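Local coordinates for protein iron dependent repressor (Sulfolobus solfataricus, PDB 2X4H) that probably acts as a metal-dependent, DNA-binding transcriptional repressor of the DtxR/MntR family, at residues C[26-37]-C[63-71]; C[80-89]-C[103-114]. All coordinates share one frame; numbering follows the deposited sequence.

A probable metal-dependent repressor can be read as two loops closed in succession. From the N terminus, helix 13-27 ends in contact 1, where residues 26-37 meet 63-71; this closes a loop of 25 residues, mostly helix, and brings the stretch between helices 13-27 and 34-41 against the hairpin of strands 61-64 and 67-70. Strand 67-70 leads into helix 72-94, which carries the first half of contact 2. There 80-89 meets 103-114, closing a shorter loop of 13 residues, 9 of them helical, and tying that helix to helix 99-107 and what follows it. The contacts neither nest nor cross: they lie in series, on opposite sides of the chain's centre, with centres about 27 Å apart.

Contact 1: residues C[26-37]-C[63-71]; sequences NDSGEGAKINRI and KKEDGVWIT. With ZN (zinc ion), chain H.
A32 and V68 form the antiparallel bridge by which the link between two helices joins the β-hairpin, the wing of a winged helix-turn-helix domain. Their backbones exchange two hydrogen bonds, A32 N to V68 O at 2.9 Å and V68 N to A32 O at 2.7 Å, and the pairing goes no further.

N26, in the last turn of helix 13-27, extends the polar contact with its side-chain amide. With CG anti to the carbonyl carbon (chi1 -63°), the amide is turned toward strand 67-70, where OD1 accepts from I70 N at 2.7 Å and ND2 donates to V68 O at 3.0 Å in an almost straight bond lying in both the amide and carbonyl planes. V68 O is thus gripped by two donors, and a further bond from ND2 to E30 O fixes the amide's rotation. Losing this amide to an alanine is likely to leave I70 N without its acceptor and V68 O with one donor fewer, and to free E30 O from its tie to the side chain.

At the hairpin tip, E65 grips a zinc ion through both carboxylate oxygens, and E15, E51 and H54 of the second subunit complete the site.

Apolar packing and contacts to the indole ring complete the join. From helix 34-41, I34 CD1 meets V68 CG2 at 3.9 Å. The N26 amide lies 21° from parallel to the W69 ring, with ND2 over one face near the rim. Next to the bridge, G31 lies over the same indole face as the amide, its CA making a CH-pi contact 3.9 Å from the centroid of W69's five-membered ring.

Contact 2: residues C[80-89]-C[103-114]; sequences YLIKAHRVIE and CEYSKQFDYLIP. With ZN (zinc ion), chain M; ZN (zinc ion), chain N.
Helix 80-89 and helix 103-107 run with their axes 9.1 Å apart at closest and at 132° to each other, and the CA atoms of H85 and D110 come within 5.3 Å. Zinc joins the two segments at one end: H85 NE2 (1.9 Å), E89 OE2 (2.1 Å) and C103 SG (2.2 Å) bind one ion together with a water. The other carboxylate oxygen, E89 OE1, binds a second zinc, which C131 and H133 also hold, and the same water bridges the two ions.

H85 has CG anti to the backbone N (chi1 172°), which lays its ring across the gap between the segments. Its ND1 donates to D110 OD2 at 3.0 Å, in the ring plane and nearly in line with the C-O bond. S106 OG donates to the carbonyl H85 O at 3.0 Å, on a lone pair. Beside the S106 hydroxyl, I88 packs its CD1 against F109 CE1 and I113 CG1.

D110 also forms a salt bridge with R13 of helix 13-27. Because ND1 donates to D110, NE2 is left to bind the zinc; the carboxylate probably steadies this orientation and may make the imidazole a stronger donor, though R13 shares its charge.

Contact 1: residues C[26-37]-C[63-71]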
loop_
_atom_site.group_PDB
_atom_site.type_symbol
_atom_site.label_atom_id
_atom_site.label_comp_id
_atom_site.label_asym_id
_atom_site.label_seq_id
_atom_site.Cartn_x
_atom_site.Cartn_y
_atom_site.Cartn_z
ATOM N N ASN C 26 -11.782 18.719 -3.083
ATOM C CA ASN C 26 -12.608 18.612 -1.877
ATOM C C ASN C 26 -12.894 19.990 -1.235
ATOM O O ASN C 26 -14.015 20.250 -0.839
ATOM C CB ASN C 26 -11.961 17.730 -0.807
ATOM C CG ASN C 26 -11.763 16.275 -1.225
ATOM O OD1 ASN C 26 -11.125 15.522 -0.479
ATOM N ND2 ASN C 26 -12.271 15.867 -2.400
ATOM N N ASP C 27 -11.885 20.855 -1.141
ATOM C CA ASP C 27 -12.067 22.237 -0.628
ATOM C C ASP C 27 -13.147 22.975 -1.412
ATOM O O ASP C 27 -13.840 23.829 -0.872
ATOM C CB ASP C 27 -10.765 23.064 -0.708
ATOM C CG ASP C 27 -9.775 22.734 0.401
ATOM O OD1 ASP C 27 -10.158 22.082 1.392
ATOM O OD2 ASP C 27 -8.598 23.126 0.273
ATOM N N SER C 28 -13.265 22.627 -2.689
ATOM C CA SER C 28 -14.210 23.240 -3.619
ATOM C C SER C 28 -15.613 22.585 -3.590
ATOM O O SER C 28 -16.487 22.994 -4.341
ATOM C CB SER C 28 -13.627 23.150 -5.044
ATOM O OG SER C 28 -13.570 24.415 -5.663
ATOM N N GLY C 29 -15.823 21.575 -2.747
ATOM C CA GLY C 29 -17.134 20.930 -2.613
ATOM C C GLY C 29 -17.403 19.727 -3.521
ATOM O O GLY C 29 -18.551 19.304 -3.672
ATOM N N GLU C 30 -16.366 19.154 -4.121
ATOM C CA GLU C 30 -16.540 17.950 -4.953
ATOM C C GLU C 30 -15.471 16.880 -4.699
ATOM O O GLU C 30 -14.392 17.185 -4.225
ATOM C CB GLU C 30 -16.573 18.321 -6.442
ATOM C CG GLU C 30 -15.473 19.284 -6.895
ATOM C CD GLU C 30 -15.423 19.454 -8.414
ATOM O OE1 GLU C 30 -15.162 18.458 -9.128
ATOM O OE2 GLU C 30 -15.630 20.589 -8.889
ATOM N N GLY C 31 -15.789 15.628 -5.022
ATOM C CA GLY C 31 -14.841 14.516 -4.877
ATOM C C GLY C 31 -13.796 14.542 -5.974
ATOM O O GLY C 31 -14.089 14.911 -7.106
ATOM N N ALA C 32 -12.568 14.168 -5.641
ATOM C CA ALA C 32 -11.487 14.128 -6.629
ATOM C C ALA C 32 -11.619 12.852 -7.457
ATOM O O ALA C 32 -11.414 11.757 -6.924
ATOM C CB ALA C 32 -10.139 14.154 -5.935
ATOM N N LYS C 33 -11.951 12.984 -8.742
ATOM C CA LYS C 33 -12.067 11.804 -9.633
ATOM C C LYS C 33 -10.679 11.292 -10.045
ATOM O O LYS C 33 -9.746 12.082 -10.230
ATOM C CB LYS C 33 -12.906 12.097 -10.877
ATOM C CG LYS C 33 -14.269 12.715 -10.574
ATOM C CD LYS C 33 -15.230 12.567 -11.742
ATOM C CE LYS C 33 -16.276 13.665 -11.722
ATOM N NZ LYS C 33 -16.660 14.018 -10.315
ATOM N N ILE C 34 -10.577 9.970 -10.209
ATOM C CA ILE C 34 -9.318 9.315 -10.522
ATOM C C ILE C 34 -8.611 9.976 -11.684
ATOM O O ILE C 34 -7.408 10.265 -11.596
ATOM C CB ILE C 34 -9.510 7.818 -10.779
ATOM C CG1 ILE C 34 -9.967 7.146 -9.483
ATOM C CG2 ILE C 34 -8.202 7.156 -11.291
ATOM C CD1 ILE C 34 -9.016 7.367 -8.317
ATOM N N ASN C 35 -9.348 10.295 -12.735
ATOM C CA ASN C 35 -8.715 10.847 -13.948
ATOM C C ASN C 35 -8.357 12.341 -13.884
ATOM O O ASN C 35 -7.468 12.805 -14.606
ATOM C CB ASN C 35 -9.576 10.512 -15.149
ATOM C CG ASN C 35 -9.754 9.018 -15.295
ATOM O OD1 ASN C 35 -8.838 8.317 -15.707
ATOM N ND2 ASN C 35 -10.915 8.517 -14.902
ATOM N N ARG C 36 -9.010 13.086 -13.000
ATOM C CA ARG C 36 -8.629 14.489 -12.784
ATOM C C ARG C 36 -7.326 14.564 -11.992
ATOM O O ARG C 36 -6.435 15.343 -12.331
ATOM C CB ARG C 36 -9.746 15.275 -12.079
ATOM C CG ARG C 36 -11.041 15.428 -12.894
ATOM C CD ARG C 36 -10.867 16.262 -14.175
ATOM N NE ARG C 36 -10.676 17.695 -13.938
ATOM C CZ ARG C 36 -9.581 18.406 -14.228
ATOM N NH1 ARG C 36 -8.504 17.840 -14.756
ATOM N NH2 ARG C 36 -9.568 19.720 -13.972
ATOM N N ILE C 37 -7.221 13.731 -10.957
ATOM C CA ILE C 37 -5.991 13.589 -10.179
ATOM C C ILE C 37 -4.828 13.220 -11.093
ATOM O O ILE C 37 -3.728 13.761 -10.964
ATOM C CB ILE C 37 -6.107 12.497 -9.112
ATOM C CG1 ILE C 37 -7.229 12.807 -8.114
ATOM C CG2 ILE C 37 -4.770 12.324 -8.386
ATOM C CD1 ILE C 37 -7.519 11.666 -7.127
ATOM N N LYS C 63 -12.639 6.566 -0.829
ATOM C CA LYS C 63 -13.076 6.573 -2.208
ATOM C C LYS C 63 -14.573 6.351 -2.139
ATOM O O LYS C 63 -15.009 5.378 -1.543
ATOM C CB LYS C 63 -12.371 5.460 -2.973
ATOM C CG LYS C 63 -12.480 5.527 -4.491
ATOM C CD LYS C 63 -11.609 4.408 -5.115
ATOM C CE LYS C 63 -11.980 4.063 -6.540
ATOM N NZ LYS C 63 -12.025 5.245 -7.435
ATOM N N LYS C 64 -15.341 7.297 -2.676
ATOM C CA LYS C 64 -16.806 7.235 -2.713
ATOM C C LYS C 64 -17.268 7.272 -4.175
ATOM O O LYS C 64 -16.438 7.230 -5.085
ATOM C CB LYS C 64 -17.392 8.402 -1.905
ATOM C CG LYS C 64 -17.291 8.201 -0.378
ATOM C CD LYS C 64 -17.206 9.522 0.414
ATOM C CE LYS C 64 -17.003 9.267 1.910
ATOM N NZ LYS C 64 -17.281 10.480 2.712
ATOM N N GLU C 65 -18.576 7.335 -4.407
ATOM C CA GLU C 65 -19.110 7.360 -5.771
ATOM C C GLU C 65 -18.816 8.670 -6.481
ATOM O O GLU C 65 -18.737 8.716 -7.700
ATOM C CB GLU C 65 -20.620 7.190 -5.754
ATOM C CG GLU C 65 -21.102 5.924 -5.116
ATOM C CD GLU C 65 -22.569 5.707 -5.358
ATOM O OE1 GLU C 65 -23.043 4.569 -5.155
ATOM O OE2 GLU C 65 -23.245 6.668 -5.779
ATOM N N ASP C 66 -18.711 9.726 -5.684
ATOM C CA ASP C 66 -18.425 11.089 -6.122
ATOM C C ASP C 66 -16.968 11.246 -6.564
ATOM O O ASP C 66 -16.638 12.160 -7.318
ATOM C CB ASP C 66 -18.683 12.038 -4.923
ATOM C CG ASP C 66 -18.892 13.499 -5.336
ATOM O OD1 ASP C 66 -18.979 13.783 -6.554
ATOM O OD2 ASP C 66 -18.993 14.364 -4.433
ATOM N N GLY C 67 -16.112 10.352 -6.069
ATOM C CA GLY C 67 -14.666 10.453 -6.217
ATOM C C GLY C 67 -13.966 10.277 -4.874
ATOM O O GLY C 67 -14.519 9.725 -3.916
ATOM N N VAL C 68 -12.747 10.775 -4.794
ATOM C CA VAL C 68 -11.913 10.582 -3.619
ATOM C C VAL C 68 -12.022 11.790 -2.677
ATOM O O VAL C 68 -12.003 12.936 -3.115
ATOM C CB VAL C 68 -10.460 10.330 -4.054
ATOM C CG1 VAL C 68 -9.589 9.928 -2.861
ATOM C CG2 VAL C 68 -10.435 9.265 -5.161
ATOM N N TRP C 69 -12.168 11.511 -1.387
ATOM C CA TRP C 69 -12.249 12.544 -0.369
ATOM C C TRP C 69 -11.173 12.305 0.684
ATOM O O TRP C 69 -10.929 11.160 1.097
ATOM C CB TRP C 69 -13.636 12.576 0.306
ATOM C CG TRP C 69 -14.762 13.021 -0.579
ATOM C CD1 TRP C 69 -15.519 12.229 -1.383
ATOM C CD2 TRP C 69 -15.282 14.355 -0.733
ATOM N NE1 TRP C 69 -16.472 12.977 -2.027
ATOM C CE2 TRP C 69 -16.344 14.285 -1.655
ATOM C CE3 TRP C 69 -14.947 15.597 -0.189
ATOM C CZ2 TRP C 69 -17.071 15.405 -2.051
ATOM C CZ3 TRP C 69 -15.670 16.715 -0.584
ATOM C CH2 TRP C 69 -16.723 16.609 -1.500
ATOM N N ILE C 70 -10.544 13.390 1.136
ATOM C CA ILE C 70 -9.516 13.293 2.174
ATOM C C ILE C 70 -10.158 13.092 3.554
ATOM O O ILE C 70 -11.102 13.759 3.892
ATOM C CB ILE C 70 -8.595 14.542 2.157
ATOM C CG1 ILE C 70 -7.364 14.312 3.037
ATOM C CG2 ILE C 70 -9.338 15.802 2.597
ATOM C CD1 ILE C 70 -6.306 15.359 2.861
ATOM N N THR C 71 -9.661 12.145 4.330
ATOM C CA THR C 71 -10.174 11.935 5.678
ATOM C C THR C 71 -9.563 12.944 6.657
ATOM O O THR C 71 -8.599 13.621 6.334
ATOM C CB THR C 71 -9.827 10.538 6.179
ATOM O OG1 THR C 71 -8.401 10.398 6.254
ATOM C CG2 THR C 71 -10.405 9.465 5.241
HETATM ZN ZN ZN H . -25.067 5.114 -5.922
#

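Contact 2: residues C[80-89]-C[103-114]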
loop_
_atom_site.group_PDB
_atom_site.type_symbol
_atom_site.label_atom_id
_atom_site.label_comp_id
_atom_site.label_asym_id
_atom_site.label_seq_id
_atom_site.Cartn_x
_atom_site.Cartn_y
_atom_site.Cartn_z
ATOM N N TYR C 80 1.053 17.814 9.086
ATOM C CA TYR C 80 2.187 17.314 9.819
ATOM C C TYR C 80 3.466 17.332 8.947
ATOM O O TYR C 80 4.547 17.716 9.433
ATOM C CB TYR C 80 1.920 15.941 10.432
ATOM C CG TYR C 80 3.192 15.404 10.941
ATOM C CD1 TYR C 80 3.826 15.997 12.043
ATOM C CD2 TYR C 80 3.851 14.377 10.268
ATOM C CE1 TYR C 80 5.076 15.546 12.475
ATOM C CE2 TYR C 80 5.098 13.911 10.701
ATOM C CZ TYR C 80 5.694 14.485 11.799
ATOM O OH TYR C 80 6.904 13.981 12.205
ATOM N N LEU C 81 3.357 16.990 7.664
ATOM C CA LEU C 81 4.529 17.117 6.779
ATOM C C LEU C 81 4.946 18.595 6.523
ATOM O O LEU C 81 6.137 18.909 6.386
ATOM C CB LEU C 81 4.301 16.386 5.464
ATOM C CG LEU C 81 5.397 16.398 4.401
ATOM C CD1 LEU C 81 6.754 16.171 5.025
ATOM C CD2 LEU C 81 5.103 15.305 3.354
ATOM N N ILE C 82 3.965 19.488 6.460
ATOM C CA ILE C 82 4.219 20.908 6.231
ATOM C C ILE C 82 4.956 21.470 7.424
ATOM O O ILE C 82 5.956 22.168 7.270
ATOM C CB ILE C 82 2.917 21.685 5.973
ATOM C CG1 ILE C 82 2.401 21.399 4.547
ATOM C CG2 ILE C 82 3.140 23.204 6.205
ATOM C CD1 ILE C 82 0.976 21.888 4.237
ATOM N N LYS C 83 4.469 21.136 8.614
ATOM C CA LYS C 83 5.122 21.461 9.875
ATOM C C LYS C 83 6.540 20.885 9.902
ATOM O O LYS C 83 7.479 21.563 10.283
ATOM C CB LYS C 83 4.279 20.919 11.047
ATOM C CG LYS C 83 4.781 21.287 12.437
ATOM C CD LYS C 83 3.889 20.834 13.595
ATOM C CE LYS C 83 4.484 21.340 14.917
ATOM N NZ LYS C 83 3.706 21.007 16.154
ATOM N N ALA C 84 6.711 19.635 9.490
ATOM C CA ALA C 84 8.043 19.008 9.522
ATOM C C ALA C 84 9.028 19.706 8.582
ATOM O O ALA C 84 10.148 19.991 8.984
ATOM C CB ALA C 84 7.970 17.486 9.207
ATOM N N HIS C 85 8.595 19.993 7.360
ATOM C CA HIS C 85 9.434 20.639 6.365
ATOM C C HIS C 85 9.912 22.000 6.893
ATOM O O HIS C 85 11.111 22.300 6.910
ATOM C CB HIS C 85 8.680 20.791 5.012
ATOM C CG HIS C 85 9.412 21.627 4.002
ATOM N ND1 HIS C 85 10.529 21.174 3.323
ATOM C CD2 HIS C 85 9.236 22.921 3.623
ATOM C CE1 HIS C 85 10.981 22.143 2.542
ATOM N NE2 HIS C 85 10.234 23.224 2.730
ATOM N N ARG C 86 8.973 22.788 7.394
ATOM C CA ARG C 86 9.225 24.173 7.745
ATOM C C ARG C 86 9.940 24.347 9.100
ATOM O O ARG C 86 10.799 25.235 9.253
ATOM C CB ARG C 86 7.888 24.924 7.675
ATOM C CG ARG C 86 7.388 25.051 6.248
ATOM C CD ARG C 86 6.013 25.693 6.099
ATOM N NE ARG C 86 5.641 25.702 4.686
ATOM C CZ ARG C 86 4.450 26.025 4.185
ATOM N NH1 ARG C 86 3.427 26.352 4.952
ATOM N NH2 ARG C 86 4.267 25.962 2.881
ATOM N N VAL C 87 9.620 23.503 10.078
ATOM C CA VAL C 87 10.381 23.485 11.319
ATOM C C VAL C 87 11.846 23.096 11.059
ATOM O O VAL C 87 12.758 23.749 11.565
ATOM C CB VAL C 87 9.732 22.563 12.361
ATOM C CG1 VAL C 87 10.657 22.349 13.555
ATOM C CG2 VAL C 87 8.361 23.134 12.791
ATOM N N ILE C 88 12.084 22.054 10.264
ATOM C CA ILE C 88 13.454 21.699 9.889
ATOM C C ILE C 88 14.150 22.864 9.179
ATOM O O ILE C 88 15.286 23.182 9.509
ATOM C CB ILE C 88 13.508 20.420 9.033
ATOM C CG1 ILE C 88 13.384 19.184 9.925
ATOM C CG2 ILE C 88 14.851 20.318 8.292
ATOM C CD1 ILE C 88 12.980 17.953 9.182
ATOM N N GLU C 89 13.469 23.535 8.252
ATOM C CA GLU C 89 14.079 24.662 7.563
ATOM C C GLU C 89 14.625 25.697 8.530
ATOM O O GLU C 89 15.704 26.230 8.312
ATOM C CB GLU C 89 13.089 25.394 6.664
ATOM C CG GLU C 89 12.705 24.663 5.445
ATOM C CD GLU C 89 12.090 25.561 4.383
ATOM O OE1 GLU C 89 11.365 26.542 4.728
ATOM O OE2 GLU C 89 12.303 25.235 3.187
ATOM N N CYS C 103 15.753 24.459 2.083
ATOM C CA CYS C 103 14.512 23.932 1.555
ATOM C C CYS C 103 14.761 22.579 0.863
ATOM O O CYS C 103 14.067 21.604 1.129
ATOM C CB CYS C 103 13.884 24.940 0.579
ATOM S SG CYS C 103 12.178 24.546 0.128
ATOM N N GLU C 104 15.791 22.539 0.013
ATOM C CA GLU C 104 16.145 21.347 -0.760
ATOM C C GLU C 104 16.601 20.206 0.150
ATOM O O GLU C 104 16.168 19.079 0.007
ATOM C CB GLU C 104 17.237 21.690 -1.785
ATOM C CG GLU C 104 16.772 22.652 -2.885
ATOM C CD GLU C 104 17.909 23.406 -3.587
ATOM O OE1 GLU C 104 17.599 24.293 -4.417
ATOM O OE2 GLU C 104 19.107 23.135 -3.316
ATOM N N TYR C 105 17.449 20.518 1.117
ATOM C CA TYR C 105 17.904 19.503 2.055
ATOM C C TYR C 105 16.773 18.951 2.893
ATOM O O TYR C 105 16.699 17.750 3.115
ATOM C CB TYR C 105 18.922 20.081 3.021
ATOM C CG TYR C 105 20.344 20.252 2.542
ATOM C CD1 TYR C 105 20.821 19.666 1.378
ATOM C CD2 TYR C 105 21.232 20.985 3.316
ATOM C CE1 TYR C 105 22.163 19.825 0.993
ATOM C CE2 TYR C 105 22.542 21.137 2.954
ATOM C CZ TYR C 105 23.011 20.564 1.796
ATOM O OH TYR C 105 24.343 20.754 1.473
ATOM N N SER C 106 15.931 19.848 3.419
ATOM C CA SER C 106 14.802 19.418 4.244
ATOM C C SER C 106 13.929 18.370 3.513
ATOM O O SER C 106 13.489 17.369 4.110
ATOM C CB SER C 106 13.984 20.646 4.686
ATOM O OG SER C 106 12.871 20.276 5.502
ATOM N N LYS C 107 13.711 18.565 2.213
ATOM C CA LYS C 107 12.849 17.645 1.455
ATOM C C LYS C 107 13.421 16.226 1.410
ATOM O O LYS C 107 12.666 15.264 1.309
ATOM C CB LYS C 107 12.562 18.148 0.030
ATOM C CG LYS C 107 11.562 19.295 -0.027
ATOM C CD LYS C 107 11.229 19.703 -1.470
ATOM C CE LYS C 107 10.281 20.895 -1.488
ATOM N NZ LYS C 107 10.595 21.857 -2.579
ATOM N N GLN C 108 14.735 16.086 1.543
ATOM C CA GLN C 108 15.346 14.753 1.533
ATOM C C GLN C 108 15.080 13.895 2.778
ATOM O O GLN C 108 15.347 12.713 2.752
ATOM C CB GLN C 108 16.863 14.866 1.287
ATOM C CG GLN C 108 17.200 15.365 -0.111
ATOM C CD GLN C 108 18.675 15.592 -0.323
ATOM O OE1 GLN C 108 19.501 14.729 -0.010
ATOM N NE2 GLN C 108 19.021 16.761 -0.877
ATOM N N PHE C 109 14.584 14.463 3.872
ATOM C CA PHE C 109 14.309 13.648 5.067
ATOM C C PHE C 109 13.146 14.105 5.963
ATOM O O PHE C 109 12.746 13.360 6.862
ATOM C CB PHE C 109 15.584 13.497 5.918
ATOM C CG PHE C 109 16.108 14.784 6.480
ATOM C CD1 PHE C 109 15.822 15.159 7.793
ATOM C CD2 PHE C 109 16.927 15.613 5.711
ATOM C CE1 PHE C 109 16.311 16.368 8.327
ATOM C CE2 PHE C 109 17.416 16.815 6.229
ATOM C CZ PHE C 109 17.107 17.194 7.542
ATOM N N ASP C 110 12.616 15.309 5.737
ATOM C CA ASP C 110 11.485 15.804 6.529
ATOM C C ASP C 110 10.387 14.779 6.722
ATOM O O ASP C 110 9.931 14.607 7.832
ATOM C CB ASP C 110 10.902 17.118 5.982
ATOM C CG ASP C 110 10.583 17.082 4.503
ATOM O OD1 ASP C 110 10.447 15.978 3.896
ATOM O OD2 ASP C 110 10.449 18.191 3.924
ATOM N N TYR C 111 9.999 14.092 5.648
ATOM C CA TYR C 111 8.904 13.104 5.661
ATOM C C TYR C 111 9.207 11.826 6.464
ATOM O O TYR C 111 8.316 11.038 6.723
ATOM C CB TYR C 111 8.517 12.714 4.213
ATOM C CG TYR C 111 9.605 11.938 3.463
ATOM C CD1 TYR C 111 9.520 10.553 3.318
ATOM C CD2 TYR C 111 10.718 12.586 2.914
ATOM C CE1 TYR C 111 10.514 9.831 2.657
ATOM C CE2 TYR C 111 11.720 11.874 2.261
ATOM C CZ TYR C 111 11.602 10.494 2.129
ATOM O OH TYR C 111 12.570 9.773 1.483
ATOM N N LEU C 112 10.464 11.622 6.860
ATOM C CA LEU C 112 10.842 10.448 7.663
ATOM C C LEU C 112 10.866 10.735 9.172
ATOM O O LEU C 112 10.943 9.806 9.964
ATOM C CB LEU C 112 12.206 9.903 7.189
ATOM C CG LEU C 112 12.069 9.261 5.800
ATOM C CD1 LEU C 112 13.358 9.313 5.001
ATOM C CD2 LEU C 112 11.521 7.810 5.872
ATOM N N ILE C 113 10.805 12.003 9.577
ATOM C CA ILE C 113 10.956 12.337 10.995
ATOM C C ILE C 113 9.647 12.047 11.733
ATOM O O ILE C 113 8.604 12.505 11.302
ATOM C CB ILE C 113 11.355 13.829 11.229
ATOM C CG1 ILE C 113 12.641 14.202 10.473
ATOM C CG2 ILE C 113 11.589 14.098 12.697
ATOM C CD1 ILE C 113 13.813 13.348 10.811
ATOM N N PRO C 114 9.701 11.267 12.831
ATOM C CA PRO C 114 8.549 11.030 13.715
ATOM C C PRO C 114 7.978 12.286 14.402
ATOM O O PRO C 114 8.710 13.255 14.687
ATOM C CB PRO C 114 9.109 10.097 14.781
ATOM C CG PRO C 114 10.271 9.418 14.129
ATOM C CD PRO C 114 10.850 10.415 13.194
HETATM ZN ZN ZN M . 10.790 24.823 1.809
HETATM ZN ZN ZN N . 10.139 27.392 3.562
HETATM O O HOH W 1 8.823 25.764 2.231
#